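Local atomic coordinates of diguanylate cyclase (Vibrio cholerae serotype O1, PDB entry 6EIB), a protein that converts two GTP molecules into the signalling dinucleotide c-di-GMP with magnesium as cofactor, through its GGDEF-family domain, and is involved in biofilm formation. Residues L7-R10 with R11-W14; F48-D51 with K52-V56; Q103-E107 with H108-E112. All blocks are in the same frame, centred on the assembly; numbering follows the deposited sequence.

Overall arrangement
All three interactions are local contacts at helix ends within one GGDEF domain. Interaction 1 starts helix 10-27, interaction 2 starts helix 50-67, and interaction 3 lies where helix 91-107 gives way to the loop before strand 119-125. Interactions 1 and 2 are surface contacts that differ in their caps, an asparagine side chain in the first and a glycine at the N-cap position in the second, with waters bridging F48 O to K52. Interaction 3 is partly buried and largely aromatic. It meets interaction 2 directly, as V56 CG1 packs 3.5 Å from F105 CZ and V56 also touches F111. Interaction 1 stands apart, its centre about 21 Å from that of interaction 2 and about 25 Å from that of interaction 3.

Interaction 1: L7-R10 with R11-W14. With EDO (1,2-ethanediol), chain L; SO4 (sulfate ion), chain H.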
# COMPACT_ATOMS: atom_id res chain seq x y z
N LEU A 7 4.79 -1.76 -13.27
CA LEU A 7 5.40 -1.99 -11.97
C LEU A 7 4.38 -2.38 -10.90
O LEU A 7 4.76 -2.96 -9.88
CB LEU A 7 6.16 -0.74 -11.51
CG LEU A 7 7.35 -0.31 -12.40
CD1 LEU A 7 7.88 1.04 -11.97
CD2 LEU A 7 8.45 -1.37 -12.39
N CYS A 8 3.10 -2.13 -11.15
CA CYS A 8 2.10 -2.47 -10.14
C CYS A 8 1.15 -3.56 -10.64
O CYS A 8 -0.00 -3.65 -10.19
CB CYS A 8 1.31 -1.23 -9.69
SG CYS A 8 2.23 -0.06 -8.61
N ASN A 9 1.66 -4.42 -11.53
CA ASN A 9 0.88 -5.51 -12.09
C ASN A 9 0.44 -6.45 -10.98
O ASN A 9 1.26 -6.83 -10.14
CB ASN A 9 1.70 -6.28 -13.14
CG ASN A 9 0.91 -7.41 -13.79
OD1 ASN A 9 1.04 -8.58 -13.41
ND2 ASN A 9 0.10 -7.06 -14.79
N ARG A 10 -0.86 -6.75 -10.92
CA ARG A 10 -1.39 -7.58 -9.83
C ARG A 10 -0.87 -9.01 -9.88
O ARG A 10 -0.49 -9.59 -8.85
CB ARG A 10 -2.93 -7.60 -9.89
CG ARG A 10 -3.57 -8.47 -8.83
CD ARG A 10 -5.08 -8.21 -8.80
NE ARG A 10 -5.64 -8.29 -10.15
CZ ARG A 10 -5.92 -9.43 -10.79
NH1 ARG A 10 -5.67 -10.61 -10.21
NH2 ARG A 10 -6.41 -9.40 -12.02
N ARG A 11 -0.89 -9.59 -11.06
CA ARG A 11 -0.38 -10.94 -11.24
C ARG A 11 1.07 -11.11 -10.77
O ARG A 11 1.40 -12.08 -10.08
CB ARG A 11 -0.51 -11.33 -12.71
CG ARG A 11 -0.02 -12.68 -13.02
CD ARG A 11 -0.17 -12.99 -14.51
NE ARG A 11 -0.44 -14.41 -14.69
CZ ARG A 11 -1.42 -14.91 -15.43
NH1 ARG A 11 -2.24 -14.11 -16.10
NH2 ARG A 11 -1.55 -16.23 -15.52
N LYS A 12 1.94 -10.18 -11.17
CA LYS A 12 3.37 -10.26 -10.82
C LYS A 12 3.56 -10.07 -9.32
O LYS A 12 4.48 -10.62 -8.71
CB LYS A 12 4.16 -9.19 -11.55
CG LYS A 12 4.57 -9.53 -12.94
CD LYS A 12 4.71 -8.22 -13.72
CE LYS A 12 4.75 -8.45 -15.22
NZ LYS A 12 4.80 -7.12 -15.94
N LEU A 13 2.71 -9.21 -8.76
CA LEU A 13 2.80 -8.90 -7.34
C LEU A 13 2.63 -10.15 -6.51
O LEU A 13 3.45 -10.43 -5.61
CB LEU A 13 1.76 -7.83 -6.93
CG LEU A 13 1.80 -7.35 -5.46
CD1 LEU A 13 1.14 -8.30 -4.50
CD2 LEU A 13 3.27 -7.09 -5.00
N TRP A 14 1.55 -10.88 -6.75
CA TRP A 14 1.29 -12.03 -5.89
C TRP A 14 2.42 -13.04 -6.00
O TRP A 14 2.84 -13.62 -4.99
CB TRP A 14 -0.04 -12.69 -6.21
CG TRP A 14 -1.27 -11.85 -5.93
CD1 TRP A 14 -2.27 -11.56 -6.83
CD2 TRP A 14 -1.66 -11.24 -4.69
NE1 TRP A 14 -3.25 -10.80 -6.23
CE2 TRP A 14 -2.92 -10.61 -4.91
CE3 TRP A 14 -1.09 -11.18 -3.41
CZ2 TRP A 14 -3.59 -9.92 -3.91
CZ3 TRP A 14 -1.78 -10.47 -2.40
CH2 TRP A 14 -3.02 -9.87 -2.66
C1 EDO L . -4.10 -17.71 -14.37
O1 EDO L . -4.07 -16.31 -14.08
C2 EDO L . -4.54 -17.92 -15.82
O2 EDO L . -3.45 -17.64 -16.70
S SO4 H . -7.45 -4.69 -10.67
O1 SO4 H . -7.29 -3.90 -11.89
O2 SO4 H . -7.49 -3.80 -9.53
O3 SO4 H . -8.69 -5.46 -10.73
O4 SO4 H . -6.31 -5.60 -10.55
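N9 caps the helix that K12 belongs to: its OD1 accepts the backbone N-H of K12 at 2.9 Å, the donor lying in the carbonyl plane on a lone pair. With CG anti to the backbone N (chi1 -178°), the amide turns back over the first helical turn. The aliphatic part of K12 crosses it at about a right angle, with K12 CD 3.6 Å from N9 CB. N9 O, the backbone carbonyl, accepts from L13 N, and R10 O from W14 N, so helical bonding is under way immediately after the cap. This N-cap opens helix 10-27 of the GGDEF domain, one residue beyond C8, whose disulfide to C74 and backbone bonding to R76 tie the preceding turn to the strand 73-76 edge of the sheet. L13 and W14 reach I83 on the neighbouring strand.

The R10 side chain leaves the helix at CB, and its CG then passes W14 NE1 at 3.5 Å. CD comes 3.4 Å from O4 of a sulfate probably left from crystallisation. The chain bends at chi3 (50°), and the guanidinium lies at 58° to the indole plane. NE meets that same sulfate O4 at the guanidinium edge, in its plane, in a hydrogen bond of 2.8 Å. The R11 guanidinium likewise uses its edge, with NH2 bonded to O2 of an ethanediol.

Interaction 2: F48-D51 with K52-V56; sequences FGHD and KGDEV
G49 and G53 join the two segments through the backbone: G53 N donates to G49 O at 3.0 Å, while K52 N makes a weak bond to the same oxygen. G49 is the N-cap of helix 50-67, with a positive phi (95°) that glycine takes up readily. Further bonds from D54 N to H50 O and from E55 N to D51 O continue the helix. K52 runs back as an extended chain along F48, its CD 3.8 Å from F48 CB. Two waters bridge F48 O to K52: both donate to F48 O, one accepting from K52 NZ and the other from K52 N. One turn on from H50, D54 OD1 sits 3.7 Å above one face of the H50 imidazole, offset toward the rim, with ring and carboxylate planes 68° apart. D54 OD2 is 3.2 Å from H50 NE2, but at a poor angle for a hydrogen bond. Any attraction between ring and carboxylate is probably electrostatic, and the acid would tend to favour a protonated H50, against the opposing effect of the helix N-terminus. D51 OD1 and D54 OD2 lie 4.8 Å apart, and the same helix end would probably offset the repulsion between the two acids.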
# COMPACT_ATOMS: atom_id res chain seq x y z
N PHE A 48 -14.78 13.79 -11.65
CA PHE A 48 -13.74 14.22 -12.57
C PHE A 48 -13.56 13.28 -13.75
O PHE A 48 -12.92 13.64 -14.73
CB PHE A 48 -12.40 14.34 -11.84
CG PHE A 48 -12.40 15.34 -10.73
CD1 PHE A 48 -12.17 16.68 -10.99
CD2 PHE A 48 -12.66 14.93 -9.43
CE1 PHE A 48 -12.18 17.61 -9.97
CE2 PHE A 48 -12.68 15.86 -8.39
CZ PHE A 48 -12.44 17.20 -8.67
N GLY A 49 -14.14 12.09 -13.68
CA GLY A 49 -14.00 11.19 -14.80
C GLY A 49 -12.87 10.21 -14.65
O GLY A 49 -11.94 10.40 -13.85
N HIS A 50 -12.97 9.14 -15.44
CA HIS A 50 -12.07 8.00 -15.37
C HIS A 50 -10.61 8.32 -15.70
O HIS A 50 -9.69 7.75 -15.12
CB HIS A 50 -12.59 6.92 -16.33
CG HIS A 50 -11.79 5.65 -16.33
ND1 HIS A 50 -12.03 4.63 -15.44
CD2 HIS A 50 -10.75 5.25 -17.10
CE1 HIS A 50 -11.18 3.64 -15.67
NE2 HIS A 50 -10.39 4.00 -16.67
N ASP A 51 -10.38 9.25 -16.62
CA ASP A 51 -9.01 9.58 -16.99
C ASP A 51 -8.30 10.29 -15.86
O ASP A 51 -7.12 10.04 -15.61
CB ASP A 51 -8.97 10.43 -18.26
CG ASP A 51 -9.21 9.62 -19.51
OD1 ASP A 51 -9.34 8.38 -19.39
OD2 ASP A 51 -9.28 10.22 -20.61
N LYS A 52 -9.04 11.13 -15.13
CA LYS A 52 -8.46 11.84 -14.00
C LYS A 52 -8.28 10.94 -12.79
O LYS A 52 -7.28 11.04 -12.07
CB LYS A 52 -9.32 13.05 -13.67
CG LYS A 52 -8.87 14.22 -14.50
CD LYS A 52 -9.67 15.46 -14.25
CE LYS A 52 -9.30 16.53 -15.27
NZ LYS A 52 -9.90 17.82 -14.91
N GLY A 53 -9.23 10.03 -12.58
CA GLY A 53 -9.09 9.01 -11.56
C GLY A 53 -7.80 8.25 -11.81
O GLY A 53 -7.03 7.98 -10.89
N ASP A 54 -7.56 7.91 -13.07
CA ASP A 54 -6.34 7.23 -13.47
C ASP A 54 -5.06 8.03 -13.21
O ASP A 54 -4.02 7.45 -12.92
CB ASP A 54 -6.43 6.85 -14.95
CG ASP A 54 -7.27 5.61 -15.18
OD1 ASP A 54 -7.84 5.10 -14.19
OD2 ASP A 54 -7.40 5.17 -16.34
N GLU A 55 -5.14 9.36 -13.32
CA GLU A 55 -3.97 10.20 -13.02
C GLU A 55 -3.59 10.10 -11.56
O GLU A 55 -2.40 10.15 -11.22
CB GLU A 55 -4.24 11.66 -13.37
CG GLU A 55 -4.27 11.96 -14.85
CD GLU A 55 -4.59 13.43 -15.15
OE1 GLU A 55 -4.89 14.20 -14.21
OE2 GLU A 55 -4.56 13.79 -16.35
N VAL A 56 -4.61 10.03 -10.71
CA VAL A 56 -4.41 9.88 -9.27
C VAL A 56 -3.69 8.58 -8.97
O VAL A 56 -2.72 8.56 -8.20
CB VAL A 56 -5.75 9.87 -8.50
CG1 VAL A 56 -5.47 9.70 -7.00
CG2 VAL A 56 -6.54 11.15 -8.77
O HOH W 1 -12.47 16.59 -15.05
O HOH W 2 -11.27 12.12 -16.68

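Interaction 3: Q103-E107 with H108-E112; sequences QRFAE and HPFFE. With SO4 (sulfate ion), chain F; ACT (acetate ion), chain P.
H108 takes up the end of helix 91-107 with its backbone N-H, which reaches F105 O at 3.2 Å. The first torsion of H108 places CG anti to the backbone N (chi1 -178°), sending the imidazole along the helix flank toward a sulfate ion probably from the crystallisation medium. There ND1 donates to sulfate O3 at 3.1 Å and more weakly to O1, while R104 NH2 binds O4 of the same anion from the other segment; R104 NH1 is held by S66 OG. P109 follows, with its CD 3.4 Å from E107 O. F110 turns a face to the edge of the imidazole, with H108 CD2 3.6 Å above the centre of the F110 ring. The edge of F110 also points at the face of F105 in an offset edge-to-face pair, centroids 5.6 Å apart and planes at 61°, with CZ of F110 3.8 Å from CE1 of F105. The F111 ring, whose face receives F110 CB at 3.7 Å, packs against E55 and V56 of helix 50-67. F59 stacks on H108 and meets F110 edge-to-face. Together these rings form an aromatic cluster that seats the loop between helix 91-107 and strand 119-125 on the GGDEF alpha/beta fold, with the F105 side chain about 4 Å from that of I38, which probably belongs to the magnesium site, as in related enzymes.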
# COMPACT_ATOMS: atom_id res chain seq x y z
N GLN A 103 1.00 11.08 3.94
CA GLN A 103 1.17 12.53 4.07
C GLN A 103 1.44 13.23 2.77
O GLN A 103 0.86 14.28 2.51
CB GLN A 103 2.29 12.84 5.03
CG GLN A 103 1.92 12.75 6.49
CD GLN A 103 3.14 12.66 7.38
OE1 GLN A 103 4.23 12.26 6.92
NE2 GLN A 103 3.01 13.11 8.63
N ARG A 104 2.34 12.68 1.96
CA ARG A 104 2.65 13.34 0.70
C ARG A 104 1.50 13.25 -0.30
O ARG A 104 1.30 14.15 -1.13
CB ARG A 104 3.95 12.79 0.10
CG ARG A 104 5.16 13.33 0.84
CD ARG A 104 6.44 13.18 0.04
NE ARG A 104 6.33 13.75 -1.30
CZ ARG A 104 7.14 13.41 -2.29
NH1 ARG A 104 8.10 12.52 -2.06
NH2 ARG A 104 6.99 13.92 -3.50
N PHE A 105 0.70 12.18 -0.20
CA PHE A 105 -0.46 12.10 -1.04
C PHE A 105 -1.47 13.18 -0.63
O PHE A 105 -2.04 13.86 -1.49
CB PHE A 105 -1.05 10.68 -0.93
CG PHE A 105 -2.14 10.39 -1.92
CD1 PHE A 105 -1.84 10.18 -3.26
CD2 PHE A 105 -3.45 10.27 -1.50
CE1 PHE A 105 -2.84 9.86 -4.17
CE2 PHE A 105 -4.47 9.96 -2.41
CZ PHE A 105 -4.17 9.76 -3.73
N ALA A 106 -1.67 13.34 0.67
CA ALA A 106 -2.63 14.31 1.21
C ALA A 106 -2.20 15.73 0.87
O ALA A 106 -3.02 16.65 0.77
CB ALA A 106 -2.75 14.15 2.73
N GLU A 107 -0.89 15.91 0.75
CA GLU A 107 -0.32 17.24 0.49
C GLU A 107 -0.29 17.61 -0.99
O GLU A 107 -0.04 18.76 -1.33
CB GLU A 107 1.09 17.32 1.07
CG GLU A 107 1.17 17.44 2.57
CD GLU A 107 2.55 17.06 3.11
OE1 GLU A 107 3.41 16.55 2.32
OE2 GLU A 107 2.80 17.28 4.31
N HIS A 108 -0.47 16.64 -1.89
CA HIS A 108 -0.39 16.95 -3.31
C HIS A 108 -1.72 17.50 -3.83
O HIS A 108 -2.76 16.87 -3.68
CB HIS A 108 0.05 15.73 -4.11
CG HIS A 108 0.19 16.00 -5.57
ND1 HIS A 108 1.31 16.58 -6.12
CD2 HIS A 108 -0.63 15.71 -6.62
CE1 HIS A 108 1.16 16.69 -7.43
NE2 HIS A 108 -0.01 16.17 -7.75
N PRO A 109 -1.70 18.70 -4.42
CA PRO A 109 -2.92 19.26 -5.00
C PRO A 109 -3.21 18.63 -6.36
O PRO A 109 -2.25 18.42 -7.13
CB PRO A 109 -2.58 20.75 -5.17
CG PRO A 109 -1.08 20.74 -5.39
CD PRO A 109 -0.54 19.61 -4.55
N PHE A 110 -4.47 18.30 -6.63
CA PHE A 110 -4.82 17.61 -7.86
C PHE A 110 -5.70 18.47 -8.75
O PHE A 110 -6.66 19.03 -8.26
CB PHE A 110 -5.58 16.31 -7.56
CG PHE A 110 -4.72 15.17 -7.09
CD1 PHE A 110 -4.04 14.38 -8.01
CD2 PHE A 110 -4.59 14.88 -5.74
CE1 PHE A 110 -3.25 13.35 -7.60
CE2 PHE A 110 -3.77 13.84 -5.33
CZ PHE A 110 -3.11 13.07 -6.26
N PHE A 111 -5.41 18.51 -10.05
CA PHE A 111 -6.33 19.10 -11.02
C PHE A 111 -6.43 20.62 -10.87
O PHE A 111 -5.97 21.19 -9.89
CB PHE A 111 -7.73 18.49 -10.90
CG PHE A 111 -7.74 16.99 -10.69
CD1 PHE A 111 -6.89 16.16 -11.40
CD2 PHE A 111 -8.62 16.42 -9.76
CE1 PHE A 111 -6.91 14.76 -11.20
CE2 PHE A 111 -8.64 15.04 -9.56
CZ PHE A 111 -7.78 14.22 -10.28
N GLU A 112 -6.98 21.26 -11.90
CA GLU A 112 -7.18 22.70 -11.90
C GLU A 112 -7.72 23.26 -10.58
O GLU A 112 -7.41 24.40 -10.22
CB GLU A 112 -8.11 23.11 -13.05
CG GLU A 112 -8.17 24.63 -13.30
CD GLU A 112 -9.17 25.34 -12.39
OE1 GLU A 112 -9.03 26.56 -12.20
OE2 GLU A 112 -10.08 24.66 -11.84
S SO4 F . 4.78 16.61 -5.01
O1 SO4 F . 4.32 16.82 -6.38
O2 SO4 F . 5.69 17.67 -4.60
O3 SO4 F . 3.68 16.66 -4.05
O4 SO4 F . 5.46 15.31 -4.99
C ACT P . -0.35 14.82 9.14
O ACT P . -1.25 15.40 9.79
OXT ACT P . 0.02 13.72 9.59
CH3 ACT P . 0.24 15.41 7.90
O HOH W 3 -4.32 15.54 -2.17